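Long-range contacts in methyltransferase domain-containing protein (Pyrococcus horikoshii, PDB 1VE3), which probably acts as an S-adenosylmethionine-dependent methyltransferase whose substrate is not known, and is a dimer that binds S-adenosylmethionine in a Rossmann-like fold: residues 44-52 with 72-80; 121-129 with 199-207. All coordinates share one frame; numbering follows the deposited sequence.

Contact 1 (44-52 with 72-80); sequences DLACGVGGF and MIRKAREYA. With SAM (S-adenosylmethionine), chain C.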
loop_
_atom_site.group_PDB
_atom_site.type_symbol
_atom_site.label_atom_id
_atom_site.label_comp_id
_atom_site.label_asym_id
_atom_site.label_seq_id
_atom_site.Cartn_x
_atom_site.Cartn_y
_atom_site.Cartn_z
ATOM N N ASP A 44 11.292 13.817 11.173
ATOM C CA ASP A 44 11.105 12.431 10.748
ATOM C C ASP A 44 12.465 11.742 10.904
ATOM O O ASP A 44 13.280 11.733 9.980
ATOM C CB ASP A 44 10.649 12.377 9.281
ATOM C CG ASP A 44 10.157 10.999 8.872
ATOM O OD1 ASP A 44 10.353 10.041 9.649
ATOM O OD2 ASP A 44 9.577 10.868 7.770
ATOM N N LEU A 45 12.703 11.174 12.080
ATOM C CA LEU A 45 13.971 10.516 12.371
ATOM C C LEU A 45 14.043 9.147 11.690
ATOM O O LEU A 45 13.177 8.284 11.901
ATOM C CB LEU A 45 14.142 10.393 13.889
ATOM C CG LEU A 45 15.563 10.153 14.409
ATOM C CD1 LEU A 45 16.522 11.158 13.786
ATOM C CD2 LEU A 45 15.568 10.276 15.921
ATOM N N ALA A 46 15.092 8.952 10.891
ATOM C CA ALA A 46 15.269 7.719 10.121
ATOM C C ALA A 46 14.070 7.690 9.161
ATOM O O ALA A 46 13.277 6.748 9.166
ATOM C CB ALA A 46 15.257 6.488 11.055
ATOM N N CYS A 47 13.956 8.743 8.347
ATOM C CA CYS A 47 12.841 8.908 7.405
ATOM C C CYS A 47 12.779 7.994 6.181
ATOM O O CYS A 47 11.749 7.941 5.502
ATOM C CB CYS A 47 12.789 10.359 6.917
ATOM S SG CYS A 47 14.278 10.889 6.035
ATOM N N GLY A 48 13.860 7.283 5.887
ATOM C CA GLY A 48 13.840 6.416 4.724
ATOM C C GLY A 48 13.680 7.257 3.471
ATOM O O GLY A 48 14.407 8.236 3.282
ATOM N N VAL A 49 12.722 6.904 2.619
ATOM C CA VAL A 49 12.510 7.661 1.392
ATOM C C VAL A 49 11.564 8.858 1.550
ATOM O O VAL A 49 11.184 9.497 0.567
ATOM C CB VAL A 49 12.043 6.727 0.224
ATOM C CG1 VAL A 49 13.168 5.750 -0.122
ATOM C CG2 VAL A 49 10.801 5.961 0.609
ATOM N N GLY A 50 11.195 9.158 2.796
ATOM C CA GLY A 50 10.349 10.308 3.078
ATOM C C GLY A 50 8.839 10.184 2.952
ATOM O O GLY A 50 8.128 11.193 3.007
ATOM N N GLY A 51 8.335 8.966 2.798
ATOM C CA GLY A 51 6.903 8.787 2.672
ATOM C C GLY A 51 6.052 9.443 3.755
ATOM O O GLY A 51 5.066 10.121 3.453
ATOM N N PHE A 52 6.412 9.249 5.021
ATOM C CA PHE A 52 5.615 9.833 6.094
ATOM C C PHE A 52 5.824 11.337 6.216
ATOM O O PHE A 52 5.018 12.032 6.822
ATOM C CB PHE A 52 5.907 9.116 7.418
ATOM C CG PHE A 52 5.273 7.762 7.507
ATOM C CD1 PHE A 52 3.945 7.629 7.889
ATOM C CD2 PHE A 52 5.977 6.624 7.133
ATOM C CE1 PHE A 52 3.323 6.383 7.896
ATOM C CE2 PHE A 52 5.361 5.368 7.138
ATOM C CZ PHE A 52 4.034 5.251 7.520
HETATM N N MSE A 72 18.927 6.579 0.702
HETATM C CA MSE A 72 17.568 6.873 1.148
HETATM C C MSE A 72 17.273 8.349 0.919
HETATM O O MSE A 72 16.235 8.710 0.373
HETATM C CB MSE A 72 17.414 6.545 2.638
HETATM C CG MSE A 72 17.459 5.055 2.958
HETATM SE SE MSE A 72 15.980 4.096 2.164
HETATM C CE MSE A 72 16.992 3.021 0.913
ATOM N N ILE A 73 18.205 9.195 1.346
ATOM C CA ILE A 73 18.066 10.634 1.206
ATOM C C ILE A 73 18.011 11.064 -0.260
ATOM O O ILE A 73 17.228 11.943 -0.621
ATOM C CB ILE A 73 19.226 11.361 1.926
ATOM C CG1 ILE A 73 19.159 11.061 3.429
ATOM C CG2 ILE A 73 19.141 12.866 1.693
ATOM C CD1 ILE A 73 17.860 11.506 4.088
ATOM N N ARG A 74 18.829 10.441 -1.102
ATOM C CA ARG A 74 18.833 10.774 -2.522
ATOM C C ARG A 74 17.457 10.509 -3.138
ATOM O O ARG A 74 16.921 11.354 -3.853
ATOM C CB ARG A 74 19.902 9.965 -3.268
ATOM C CG ARG A 74 20.102 10.411 -4.720
ATOM C CD ARG A 74 21.236 9.658 -5.407
ATOM N NE ARG A 74 21.041 8.210 -5.368
ATOM C CZ ARG A 74 21.705 7.385 -4.563
ATOM N NH1 ARG A 74 22.623 7.854 -3.726
ATOM N NH2 ARG A 74 21.438 6.085 -4.585
ATOM N N LYS A 75 16.883 9.342 -2.859
ATOM C CA LYS A 75 15.562 9.018 -3.393
ATOM C C LYS A 75 14.506 9.956 -2.816
ATOM O O LYS A 75 13.574 10.361 -3.509
ATOM C CB LYS A 75 15.167 7.573 -3.061
ATOM C CG LYS A 75 15.654 6.501 -4.018
ATOM C CD LYS A 75 14.999 5.159 -3.666
ATOM C CE LYS A 75 15.606 4.004 -4.449
ATOM N NZ LYS A 75 15.019 2.689 -4.057
ATOM N N ALA A 76 14.656 10.295 -1.541
ATOM C CA ALA A 76 13.707 11.172 -0.869
ATOM C C ALA A 76 13.584 12.482 -1.634
ATOM O O ALA A 76 12.481 12.947 -1.911
ATOM C CB ALA A 76 14.159 11.439 0.567
ATOM N N ARG A 77 14.727 13.065 -1.977
ATOM C CA ARG A 77 14.758 14.324 -2.706
ATOM C C ARG A 77 14.059 14.241 -4.058
ATOM O O ARG A 77 13.315 15.150 -4.429
ATOM C CB ARG A 77 16.206 14.787 -2.857
ATOM C CG ARG A 77 16.752 15.330 -1.545
ATOM C CD ARG A 77 18.260 15.438 -1.505
ATOM N NE ARG A 77 18.680 16.001 -0.227
ATOM C CZ ARG A 77 19.916 15.937 0.258
ATOM N NH1 ARG A 77 20.873 15.326 -0.426
ATOM N NH2 ARG A 77 20.189 16.483 1.437
ATOM N N GLU A 78 14.281 13.155 -4.791
ATOM C CA GLU A 78 13.628 12.988 -6.086
ATOM C C GLU A 78 12.116 12.891 -5.903
ATOM O O GLU A 78 11.355 13.399 -6.725
ATOM C CB GLU A 78 14.151 11.741 -6.790
ATOM C CG GLU A 78 15.632 11.814 -7.096
ATOM C CD GLU A 78 16.156 10.547 -7.725
ATOM O OE1 GLU A 78 15.660 10.172 -8.810
ATOM O OE2 GLU A 78 17.065 9.927 -7.135
ATOM N N TYR A 79 11.680 12.234 -4.827
ATOM C CA TYR A 79 10.249 12.117 -4.560
ATOM C C TYR A 79 9.688 13.488 -4.226
ATOM O O TYR A 79 8.581 13.835 -4.635
ATOM C CB TYR A 79 9.973 11.160 -3.394
ATOM C CG TYR A 79 9.962 9.701 -3.788
ATOM C CD1 TYR A 79 9.101 9.235 -4.785
ATOM C CD2 TYR A 79 10.805 8.782 -3.164
ATOM C CE1 TYR A 79 9.077 7.888 -5.149
ATOM C CE2 TYR A 79 10.790 7.433 -3.521
ATOM C CZ TYR A 79 9.924 6.992 -4.514
ATOM O OH TYR A 79 9.895 5.658 -4.864
ATOM N N ALA A 80 10.462 14.263 -3.474
ATOM C CA ALA A 80 10.053 15.604 -3.080
ATOM C C ALA A 80 9.973 16.485 -4.320
ATOM O O ALA A 80 9.099 17.346 -4.431
ATOM C CB ALA A 80 11.050 16.182 -2.086
HETATM N N SAM C . 10.800 5.734 8.873
HETATM C CA SAM C . 11.016 4.962 7.615
HETATM C C SAM C . 9.667 4.530 7.046
HETATM O O SAM C . 9.513 4.559 5.818
HETATM O OXT SAM C . 8.803 4.166 7.904
HETATM C CB SAM C . 11.822 3.749 7.951
HETATM C CG SAM C . 12.576 3.221 6.833
HETATM S SD SAM C . 13.570 1.725 7.220
HETATM C CE SAM C . 12.472 0.543 7.690
HETATM C "C5'" SAM C . 14.685 2.238 8.534
HETATM C "C4'" SAM C . 15.696 3.456 8.216
HETATM O "O4'" SAM C . 16.510 3.733 9.408
HETATM C "C3'" SAM C . 16.748 3.121 7.169
HETATM O "O3'" SAM C . 16.262 4.058 6.085
HETATM C "C2'" SAM C . 18.083 3.635 7.584
HETATM O "O2'" SAM C . 18.971 4.288 6.732
HETATM C "C1'" SAM C . 17.667 4.372 8.912
HETATM N N9 SAM C . 18.738 4.375 9.917
HETATM C C8 SAM C . 19.509 3.354 10.471
HETATM N N7 SAM C . 20.378 3.771 11.360
HETATM C C5 SAM C . 20.190 5.117 11.408
HETATM C C6 SAM C . 20.804 6.206 12.169
HETATM N N6 SAM C . 21.788 5.996 13.059
HETATM N N1 SAM C . 20.358 7.530 11.969
HETATM C C2 SAM C . 19.355 7.784 11.068
HETATM N N3 SAM C . 18.719 6.848 10.311
HETATM C C4 SAM C . 19.175 5.522 10.520
#

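Contact 2 (121-129 with 199-207); sequences LNQVFKEVR and VELLAKLYF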
loop_
_atom_site.group_PDB
_atom_site.type_symbol
_atom_site.label_atom_id
_atom_site.label_comp_id
_atom_site.label_asym_id
_atom_site.label_seq_id
_atom_site.Cartn_x
_atom_site.Cartn_y
_atom_site.Cartn_z
ATOM N N LEU A 121 20.063 2.702 20.794
ATOM C CA LEU A 121 18.697 3.186 20.930
ATOM C C LEU A 121 18.646 4.116 22.140
ATOM O O LEU A 121 17.853 5.048 22.171
ATOM C CB LEU A 121 17.712 2.030 21.107
ATOM C CG LEU A 121 16.241 2.460 21.076
ATOM C CD1 LEU A 121 15.948 3.204 19.774
ATOM C CD2 LEU A 121 15.345 1.246 21.210
ATOM N N ASN A 122 19.504 3.860 23.128
ATOM C CA ASN A 122 19.561 4.704 24.314
ATOM C C ASN A 122 19.985 6.112 23.899
ATOM O O ASN A 122 19.418 7.096 24.369
ATOM C CB ASN A 122 20.561 4.149 25.335
ATOM C CG ASN A 122 20.774 5.091 26.515
ATOM O OD1 ASN A 122 21.910 5.421 26.868
ATOM N ND2 ASN A 122 19.680 5.525 27.128
ATOM N N GLN A 123 20.975 6.198 23.011
ATOM C CA GLN A 123 21.482 7.484 22.526
ATOM C C GLN A 123 20.415 8.218 21.716
ATOM O O GLN A 123 20.273 9.432 21.825
ATOM C CB GLN A 123 22.728 7.276 21.655
ATOM C CG GLN A 123 23.773 6.357 22.275
ATOM C CD GLN A 123 24.827 5.883 21.277
ATOM O OE1 GLN A 123 24.504 5.466 20.162
ATOM N NE2 GLN A 123 26.091 5.931 21.684
ATOM N N VAL A 124 19.669 7.483 20.896
ATOM C CA VAL A 124 18.619 8.096 20.093
ATOM C C VAL A 124 17.545 8.724 20.983
ATOM O O VAL A 124 17.164 9.878 20.782
ATOM C CB VAL A 124 17.950 7.066 19.167
ATOM C CG1 VAL A 124 16.749 7.688 18.471
ATOM C CG2 VAL A 124 18.953 6.567 18.137
ATOM N N PHE A 125 17.059 7.966 21.966
ATOM C CA PHE A 125 16.038 8.484 22.870
ATOM C C PHE A 125 16.532 9.736 23.583
ATOM O O PHE A 125 15.779 10.695 23.756
ATOM C CB PHE A 125 15.635 7.440 23.915
ATOM C CG PHE A 125 14.726 6.353 23.393
ATOM C CD1 PHE A 125 14.210 6.403 22.102
ATOM C CD2 PHE A 125 14.385 5.278 24.207
ATOM C CE1 PHE A 125 13.367 5.390 21.628
ATOM C CE2 PHE A 125 13.546 4.263 23.749
ATOM C CZ PHE A 125 13.035 4.320 22.453
ATOM N N LYS A 126 17.799 9.723 23.994
ATOM C CA LYS A 126 18.381 10.866 24.681
ATOM C C LYS A 126 18.365 12.076 23.751
ATOM O O LYS A 126 17.959 13.170 24.151
ATOM C CB LYS A 126 19.814 10.552 25.121
ATOM C CG LYS A 126 20.363 11.516 26.159
ATOM C CD LYS A 126 21.717 11.058 26.678
ATOM C CE LYS A 126 21.629 9.682 27.309
ATOM N NZ LYS A 126 22.955 9.210 27.795
ATOM N N GLU A 127 18.794 11.872 22.509
ATOM C CA GLU A 127 18.811 12.947 21.519
ATOM C C GLU A 127 17.408 13.455 21.190
ATOM O O GLU A 127 17.207 14.658 21.006
ATOM C CB GLU A 127 19.497 12.477 20.231
ATOM C CG GLU A 127 20.999 12.623 20.264
ATOM C CD GLU A 127 21.413 14.076 20.371
ATOM O OE1 GLU A 127 21.445 14.761 19.330
ATOM O OE2 GLU A 127 21.689 14.536 21.498
ATOM N N VAL A 128 16.442 12.539 21.121
ATOM C CA VAL A 128 15.067 12.910 20.816
ATOM C C VAL A 128 14.527 13.832 21.903
ATOM O O VAL A 128 13.926 14.867 21.616
ATOM C CB VAL A 128 14.151 11.671 20.729
ATOM C CG1 VAL A 128 12.700 12.107 20.599
ATOM C CG2 VAL A 128 14.567 10.796 19.535
ATOM N N ARG A 129 14.728 13.441 23.157
ATOM C CA ARG A 129 14.251 14.258 24.256
ATOM C C ARG A 129 14.858 15.655 24.186
ATOM O O ARG A 129 14.166 16.644 24.394
ATOM C CB ARG A 129 14.601 13.619 25.600
ATOM C CG ARG A 129 14.312 14.536 26.775
ATOM C CD ARG A 129 14.703 13.910 28.095
ATOM N NE ARG A 129 14.689 14.896 29.168
ATOM C CZ ARG A 129 15.496 15.950 29.218
ATOM N NH1 ARG A 129 16.387 16.156 28.255
ATOM N NH2 ARG A 129 15.414 16.801 30.230
ATOM N N VAL A 199 11.875 -1.881 24.928
ATOM C CA VAL A 199 11.754 -0.555 24.349
ATOM C C VAL A 199 11.267 0.438 25.399
ATOM O O VAL A 199 11.871 1.489 25.606
ATOM C CB VAL A 199 10.764 -0.553 23.157
ATOM C CG1 VAL A 199 10.553 0.876 22.649
ATOM C CG2 VAL A 199 11.305 -1.452 22.036
ATOM N N GLU A 200 10.177 0.084 26.070
ATOM C CA GLU A 200 9.585 0.943 27.087
ATOM C C GLU A 200 10.506 1.220 28.267
ATOM O O GLU A 200 10.492 2.320 28.811
ATOM C CB GLU A 200 8.279 0.338 27.590
ATOM C CG GLU A 200 7.050 1.115 27.117
ATOM C CD GLU A 200 5.875 0.215 26.768
ATOM O OE1 GLU A 200 5.477 -0.604 27.631
ATOM O OE2 GLU A 200 5.361 0.353 25.632
ATOM N N LEU A 201 11.179 0.300 28.841
ATOM C CA LEU A 201 12.279 0.486 29.828
ATOM C C LEU A 201 13.289 1.635 29.512
ATOM O O LEU A 201 13.645 2.436 30.366
ATOM C CB LEU A 201 13.028 -0.841 29.963
ATOM C CG LEU A 201 14.052 -0.821 31.101
ATOM C CD1 LEU A 201 13.440 -0.379 32.431
ATOM C CD2 LEU A 201 14.683 -2.191 31.355
ATOM N N LEU A 202 13.726 1.659 28.240
ATOM C CA LEU A 202 14.715 2.659 27.889
ATOM C C LEU A 202 13.917 3.930 27.762
ATOM O O LEU A 202 14.433 5.002 28.082
ATOM C CB LEU A 202 15.410 2.280 26.617
ATOM C CG LEU A 202 16.440 1.144 26.702
ATOM C CD1 LEU A 202 17.112 0.944 25.344
ATOM C CD2 LEU A 202 17.493 1.485 27.749
ATOM N N ALA A 203 12.685 3.841 27.275
ATOM C CA ALA A 203 11.861 5.029 27.106
ATOM C C ALA A 203 11.597 5.699 28.459
ATOM O O ALA A 203 11.610 6.927 28.560
ATOM C CB ALA A 203 10.533 4.665 26.430
ATOM N N LYS A 204 11.381 4.887 29.494
ATOM C CA LYS A 204 11.104 5.403 30.841
ATOM C C LYS A 204 12.214 6.280 31.422
ATOM O O LYS A 204 11.993 6.987 32.410
ATOM C CB LYS A 204 10.824 4.250 31.810
ATOM C CG LYS A 204 9.521 3.506 31.561
ATOM C CD LYS A 204 9.325 2.407 32.589
ATOM C CE LYS A 204 8.016 1.644 32.372
ATOM N NZ LYS A 204 6.802 2.493 32.557
ATOM N N LEU A 205 13.403 6.234 30.824
ATOM C CA LEU A 205 14.511 7.050 31.313
ATOM C C LEU A 205 14.398 8.484 30.809
ATOM O O LEU A 205 14.957 9.407 31.408
ATOM C CB LEU A 205 15.865 6.485 30.856
ATOM C CG LEU A 205 16.208 5.014 31.102
ATOM C CD1 LEU A 205 17.685 4.780 30.769
ATOM C CD2 LEU A 205 15.923 4.634 32.549
ATOM N N TYR A 206 13.663 8.674 29.718
ATOM C CA TYR A 206 13.537 9.997 29.116
ATOM C C TYR A 206 12.123 10.517 28.915
ATOM O O TYR A 206 11.930 11.721 28.767
ATOM C CB TYR A 206 14.256 10.000 27.762
ATOM C CG TYR A 206 15.660 9.438 27.831
ATOM C CD1 TYR A 206 16.677 10.138 28.473
ATOM C CD2 TYR A 206 15.952 8.173 27.314
ATOM C CE1 TYR A 206 17.950 9.598 28.607
ATOM C CE2 TYR A 206 17.220 7.617 27.441
ATOM C CZ TYR A 206 18.216 8.335 28.092
ATOM O OH TYR A 206 19.467 7.791 28.246
ATOM N N PHE A 207 11.132 9.633 28.892
ATOM C CA PHE A 207 9.766 10.090 28.652
ATOM C C PHE A 207 8.704 9.470 29.541
ATOM O O PHE A 207 8.940 8.460 30.204
ATOM C CB PHE A 207 9.326 9.792 27.214
ATOM C CG PHE A 207 10.372 10.035 26.168
ATOM C CD1 PHE A 207 11.251 9.022 25.798
ATOM C CD2 PHE A 207 10.439 11.257 25.505
ATOM C CE1 PHE A 207 12.179 9.221 24.774
ATOM C CE2 PHE A 207 11.357 11.467 24.489
ATOM C CZ PHE A 207 12.230 10.455 24.120
#

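Contact 1 (44-52 with 72-80)
Val49 wedges its side chain against one flank of helix 70-82, and 102 Å² of the whole residue is buried by 72-80, the largest share in a contact of 313 Å². The apolar part is carried by the CG1 branch, which stands anti to the carbonyl carbon (chi1 -65°) and thereby reaches Met72, a selenomethionine in this crystal, with Val49 CG1 4.0 Å from Met72 SE. The same methyl runs alongside the Lys75 stem, while Val49 CB meets the Tyr79 ring at CE2, 4.0 Å away. Further along the helix toward its N-terminus, Cys47 SG touches Ile73 CD1 at 4.1 Å, next to strand 88-91, where Cys47 also packs on Phe89 and Ile73 on Val91.

Sequence and position show that 44-52 carries the glycine-rich, cofactor-binding loop of Rossmann-like methyltransferases, between strand 41-45 and helix 51-58. A type II' turn from Cys47 to Gly50 shapes it. Gly48 has a positive phi, 64°, and a CB there would collide with CG of the bound S-adenosylmethionine.

Polar backbone atoms also meet the helix, although the segments share no hydrogen bond. Val49 O receives a CA-H...O contact from Ala76 CA at 3.4 Å, bent to 144° at the hydrogen. Gly48 O lies near Met72 O, two acceptors with no proton to share, and the latter is already used by Ala76 N.

The cofactor is hydrogen-bonded by 44-52 and merely brushed by Met72 of 72-80. Its amino N donates to Ala46 O at 2.7 Å, and its ribose O3' sits 3.5 Å from Met72 CG and 3.6 Å from Gly48 CA. Asp67 ties loop to ligand, its OD2 accepting from Gly48 N and its OD1 hydrogen-bonded to the cofactor.

Contact 2 (121-129 with 199-207)
Tyr206 lays its ring against helix 118-131, with Lys126 CA 4.1 Å above the plane over the ring centre and Leu205 CB on the opposite face. At its rim Tyr206 CD2 packs on Phe125 CB, 3.5 Å away. The hydroxyl lies next to the Asn122 amide; the ND2-to-OH separation, 2.5 Å, is shorter than a normal hydrogen bond, so the bond modelled there is doubtful in detail. With an alanine in place of Tyr206, a gap would probably open between Leu205 CB and Lys126, and Phe125 CB would lose its neighbour.

Phe125 is the other central ring. Its CG stands anti to the carbonyl carbon (chi1 -76°), which sends the ring toward helix 196-203. There the ring edge meets the backbone, Phe125 CE2 lying 3.7 Å from Val199 O, which sits in the ring plane, and the same carbon also touches CB of Leu202 and Ala203. Phe207 turns its edge to the Phe125 face in a T-shaped stack, the centroids 6.0 Å apart and the planes at 82°. Phe207 CZ reaches Phe125 O at 3.6 Å and packs on Val128 CG1, while Arg129 CD touches Tyr206 CB at 3.9 Å, the two side chains crossing at about a right angle.

Ala203 O accepts from both Tyr206 N and Phe207 N, which probably helps to set the two rings. Farther out, Phe207 stacks on Phe138 and Phe125 packs on Met140, both of strand 136-143. The axes of 121-129 and 199-203 approach to 10.2 Å and cross at -45°. Two helices packed side by side on the sheet belong to the C-terminal half of the class I methyltransferase fold, where strand 219-226, antiparallel to its neighbours, lies between strands 136-143 and 207-215.

The contacts follow one another in series: 44-52 with 72-80 closes before 121-129 opens. Their centres lie 24 Å apart, on opposite sides of the chain's centre, yet both are built around the same seven-stranded sheet. Contact 1 joins the loop after strand 41-45 to helix 70-82, which leads from strand 62-67 to strand 88-91; contact 2 joins helix 118-131, between strands 104-110 and 136-143, to helix 196-203. Strand 41-45 links them directly, since Leu45 CD2 packs on Val128 CG2 and on Val124 CG1, each at 3.8 Å. Contact 1 thus forms part of the cofactor pocket, whereas contact 2 is structural packing, its Leu121 side chain about 9 Å from the bound S-adenosylmethionine.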